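Local structure of chromosome-partitioning protein Spo0J (1VZ0) at residues 76-79 with 80-83; 199-202 with 203-207. The protein binds the centromere-like site parS, probably takes part in chromosome partitioning, and stimulates the ATPase activity of its partner Soj. All coordinates share one frame; numbering follows the deposited sequence.

Contact 1: 76-79 with 80-83; sequences AGER and RYRA
The amides of Y81, R82 and A83 reach back four residues to the carbonyls of G77, E78 and R79, three successive bonds that make the first turn of helix 78-86, with Y81 N 2.8 Å from G77 O. G77 is the N-cap. Its positive phi (100°) and the psi that goes with it call for glycine, because a side chain there would press on the preceding carbonyl oxygen.

Along this turn E78 and R82, four residues apart, run side by side and point the same way. The carboxylate uses OE2, which lies 3.0 Å from R82 NH1 in a salt bridge, and the two flat groups are turned 24° from each other. E78 has its CG trans to the backbone N (chi1 -160°) and a bend at chi2, which carries the carboxylate up to the extended arginine; R82 lays its NE 3.8 Å from E78 CG. The same OE2 approaches the Y81 ring obliquely, 3.8 Å from CD2. With an alanine in place of E78, the R82 guanidinium would probably lose this charged mate and be freer to swing, and Q37 of the second subunit would lose a weak hydrogen bond to OE1.

R79, R80 and Y81 find their strongest polar partners in E166, E172 and I31 O of the second subunit. Within the chain, R79 NH2 bonds to A43 O, R79 and A83 rest on helix 38-57, R80 lies on L63 of strand 63-68, and A76, closing strand 71-76, is hydrogen-bonded to L64.

Contact 2: 199-202 with 203-207; sequences KGLS and VRQAE
S202 and Q205 are brought together by their first torsions: S202 OG (chi1 66°) and Q205 CG (chi1 37°, well short of the usual 60°) each sit between their own backbone N and carbonyl carbon, and the extended remainder of Q205 carries OE1 back to the serine. The result is a capping box at the N-terminus of helix 203-207, with S202 as the N-cap. In one direction S202 OG accepts from Q205 N at 3.3 Å, a long but nearly straight bond (167°). In the other, Q205 OE1 takes the S202 N-H, although the modelled separation is too tight to be trusted, and the placing of both serine atoms is less certain than the pattern itself. Together they would supply acceptors for the Q205 amide in the first turn, where the carbonyls of a preceding turn are missing, and for the N-cap amide itself.

L201 crosses Q205 at a slant, its CB 3.6 Å from Q205 CG, though the position of that CG is itself doubtful because it sits too near the serine. L201 also packs on I196 of helix 189-199 and on L209. Ahead of it G200 leaves that helix with positive phi, which favours glycine. A206, buried against helix 175-183, closes the first turn: its N donates to S202 O at 2.9 Å.

Overall arrangement
Contact 1 comes first along the chain, in the ParB N-terminal domain, and contact 2 follows far downstream in the ParB HTH domain. They share no helix or strand: the centres are 42 Å apart, the nearest atoms about 32 Å, and they lie on opposite sides of the chain's centre. Both are helix starts, contact 1 leading from strand 71-76 into helix 78-86, contact 2 turning from helix 189-199 into helix 203-207. Contact 1 meets E166 and E172 in the HTH range of the second subunit, and residues 31-37 near that subunit's N-terminal end, which makes it part of the interface of the two-chain assembly. No other chain of the assembly touches contact 2, a surface corner.

Contact 1: 76-79 with 80-83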
loop_
_atom_site.group_PDB
_atom_site.type_symbol
_atom_site.label_atom_id
_atom_site.label_comp_id
_atom_site.label_asym_id
_atom_site.label_seq_id
_atom_site.Cartn_x
_atom_site.Cartn_y
_atom_site.Cartn_z
ATOM N N ALA C 76 6.155 -13.425 -11.138
ATOM C CA ALA C 76 4.966 -13.009 -10.395
ATOM C C ALA C 76 4.709 -13.925 -9.199
ATOM O O ALA C 76 4.884 -15.137 -9.296
ATOM C CB ALA C 76 3.748 -12.993 -11.311
ATOM N N GLY C 77 4.286 -13.334 -8.081
ATOM C CA GLY C 77 4.004 -14.098 -6.874
ATOM C C GLY C 77 5.137 -14.044 -5.863
ATOM O O GLY C 77 5.512 -15.059 -5.272
ATOM N N GLU C 78 5.678 -12.850 -5.644
ATOM C CA GLU C 78 6.783 -12.678 -4.714
ATOM C C GLU C 78 6.476 -13.207 -3.304
ATOM O O GLU C 78 7.271 -13.957 -2.747
ATOM C CB GLU C 78 7.194 -11.198 -4.653
ATOM C CG GLU C 78 8.616 -10.941 -4.118
ATOM C CD GLU C 78 9.717 -11.271 -5.134
ATOM O OE1 GLU C 78 9.613 -10.781 -6.279
ATOM O OE2 GLU C 78 10.685 -12.000 -4.794
ATOM N N ARG C 79 5.336 -12.831 -2.726
ATOM C CA ARG C 79 5.004 -13.301 -1.379
ATOM C C ARG C 79 4.792 -14.805 -1.332
ATOM O O ARG C 79 5.201 -15.479 -0.382
ATOM C CB ARG C 79 3.773 -12.568 -0.836
ATOM C CG ARG C 79 4.163 -11.290 -0.097
ATOM C CD ARG C 79 2.971 -10.469 0.377
ATOM N NE ARG C 79 2.195 -11.101 1.444
ATOM C CZ ARG C 79 2.494 -11.063 2.741
ATOM N NH1 ARG C 79 1.700 -11.677 3.608
ATOM N NH2 ARG C 79 3.570 -10.419 3.181
ATOM N N ARG C 80 4.151 -15.326 -2.368
ATOM C CA ARG C 80 3.909 -16.750 -2.466
ATOM C C ARG C 80 5.293 -17.414 -2.456
ATOM O O ARG C 80 5.545 -18.371 -1.721
ATOM C CB ARG C 80 3.180 -17.050 -3.782
ATOM C CG ARG C 80 1.998 -17.988 -3.647
ATOM C CD ARG C 80 0.662 -17.267 -3.638
ATOM N NE ARG C 80 0.240 -16.855 -4.974
ATOM C CZ ARG C 80 -0.980 -16.413 -5.275
ATOM N NH1 ARG C 80 -1.918 -16.318 -4.338
ATOM N NH2 ARG C 80 -1.265 -16.060 -6.521
ATOM N N TYR C 81 6.194 -16.860 -3.261
ATOM C CA TYR C 81 7.557 -17.364 -3.408
ATOM C C TYR C 81 8.341 -17.346 -2.099
ATOM O O TYR C 81 8.950 -18.347 -1.716
ATOM C CB TYR C 81 8.281 -16.532 -4.474
ATOM C CG TYR C 81 9.776 -16.745 -4.580
ATOM C CD1 TYR C 81 10.306 -17.894 -5.169
ATOM C CD2 TYR C 81 10.666 -15.775 -4.118
ATOM C CE1 TYR C 81 11.682 -18.069 -5.299
ATOM C CE2 TYR C 81 12.039 -15.940 -4.240
ATOM C CZ TYR C 81 12.543 -17.088 -4.836
ATOM O OH TYR C 81 13.903 -17.247 -4.992
ATOM N N ARG C 82 8.318 -16.212 -1.410
ATOM C CA ARG C 82 9.047 -16.087 -0.157
ATOM C C ARG C 82 8.455 -16.906 0.977
ATOM O O ARG C 82 9.174 -17.334 1.878
ATOM C CB ARG C 82 9.157 -14.612 0.229
ATOM C CG ARG C 82 9.898 -13.833 -0.833
ATOM C CD ARG C 82 10.412 -12.500 -0.364
ATOM N NE ARG C 82 11.196 -11.885 -1.432
ATOM C CZ ARG C 82 12.383 -12.320 -1.853
ATOM N NH1 ARG C 82 13.003 -11.691 -2.841
ATOM N NH2 ARG C 82 12.966 -13.364 -1.280
ATOM N N ALA C 83 7.148 -17.133 0.935
ATOM C CA ALA C 83 6.510 -17.931 1.971
ATOM C C ALA C 83 6.903 -19.392 1.758
ATOM O O ALA C 83 7.063 -20.146 2.715
ATOM C CB ALA C 83 4.995 -17.772 1.909
#

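Contact 2: 199-202 with 203-207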
loop_
_atom_site.group_PDB
_atom_site.type_symbol
_atom_site.label_atom_id
_atom_site.label_comp_id
_atom_site.label_asym_id
_atom_site.label_seq_id
_atom_site.Cartn_x
_atom_site.Cartn_y
_atom_site.Cartn_z
ATOM N N LYS C 199 -7.728 24.505 6.971
ATOM C CA LYS C 199 -9.150 24.713 7.219
ATOM C C LYS C 199 -10.077 23.512 7.028
ATOM O O LYS C 199 -11.289 23.632 7.216
ATOM C CB LYS C 199 -9.630 25.895 6.369
ATOM C CG LYS C 199 -8.809 27.153 6.605
ATOM C CD LYS C 199 -9.200 28.295 5.679
ATOM C CE LYS C 199 -8.392 29.549 6.006
ATOM N NZ LYS C 199 -8.777 30.712 5.155
ATOM N N GLY C 200 -9.523 22.356 6.678
ATOM C CA GLY C 200 -10.351 21.175 6.482
ATOM C C GLY C 200 -11.391 21.351 5.382
ATOM O O GLY C 200 -12.514 20.835 5.471
ATOM N N LEU C 201 -11.009 22.081 4.337
ATOM C CA LEU C 201 -11.895 22.350 3.210
ATOM C C LEU C 201 -12.443 21.123 2.510
ATOM O O LEU C 201 -11.768 20.096 2.408
ATOM C CB LEU C 201 -11.169 23.193 2.170
ATOM C CG LEU C 201 -11.235 24.707 2.286
ATOM C CD1 LEU C 201 -11.156 25.114 3.736
ATOM C CD2 LEU C 201 -10.112 25.318 1.444
ATOM N N SER C 202 -13.674 21.236 2.020
ATOM C CA SER C 202 -14.285 20.150 1.267
ATOM C C SER C 202 -13.817 20.337 -0.186
ATOM O O SER C 202 -13.214 21.352 -0.519
ATOM C CB SER C 202 -15.814 20.248 1.326
ATOM O OG SER C 202 -16.277 21.413 0.661
ATOM N N VAL C 203 -14.090 19.367 -1.047
ATOM C CA VAL C 203 -13.703 19.501 -2.440
ATOM C C VAL C 203 -14.381 20.734 -3.034
ATOM O O VAL C 203 -13.740 21.548 -3.707
ATOM C CB VAL C 203 -14.101 18.256 -3.247
ATOM C CG1 VAL C 203 -13.889 18.502 -4.754
ATOM C CG2 VAL C 203 -13.260 17.069 -2.785
ATOM N N ARG C 204 -15.675 20.878 -2.768
ATOM C CA ARG C 204 -16.438 22.015 -3.272
ATOM C C ARG C 204 -15.769 23.343 -2.915
ATOM O O ARG C 204 -15.615 24.214 -3.768
ATOM C CB ARG C 204 -17.860 21.997 -2.698
ATOM C CG ARG C 204 -18.747 23.141 -3.172
ATOM C CD ARG C 204 -20.078 23.122 -2.420
ATOM N NE ARG C 204 -20.955 24.244 -2.763
ATOM C CZ ARG C 204 -21.642 24.350 -3.899
ATOM N NH1 ARG C 204 -22.410 25.412 -4.120
ATOM N NH2 ARG C 204 -21.573 23.390 -4.813
ATOM N N GLN C 205 -15.380 23.510 -1.657
ATOM C CA GLN C 205 -14.742 24.758 -1.277
ATOM C C GLN C 205 -13.325 24.859 -1.825
ATOM O O GLN C 205 -12.811 25.962 -1.989
ATOM C CB GLN C 205 -14.776 24.965 0.249
ATOM C CG GLN C 205 -14.591 23.728 1.072
ATOM C CD GLN C 205 -15.202 23.842 2.468
ATOM O OE1 GLN C 205 -15.083 22.929 3.278
ATOM N NE2 GLN C 205 -15.862 24.961 2.744
ATOM N N ALA C 206 -12.694 23.725 -2.127
ATOM C CA ALA C 206 -11.349 23.772 -2.704
ATOM C C ALA C 206 -11.486 24.318 -4.136
ATOM O O ALA C 206 -10.591 24.976 -4.647
ATOM C CB ALA C 206 -10.720 22.391 -2.723
ATOM N N GLU C 207 -12.622 24.046 -4.770
ATOM C CA GLU C 207 -12.877 24.535 -6.118
ATOM C C GLU C 207 -13.059 26.058 -6.083
ATOM O O GLU C 207 -12.731 26.760 -7.038
ATOM C CB GLU C 207 -14.140 23.881 -6.697
ATOM C CG GLU C 207 -14.005 22.402 -7.016
ATOM C CD GLU C 207 -15.326 21.770 -7.463
ATOM O OE1 GLU C 207 -15.348 20.561 -7.761
ATOM O OE2 GLU C 207 -16.347 22.483 -7.517
#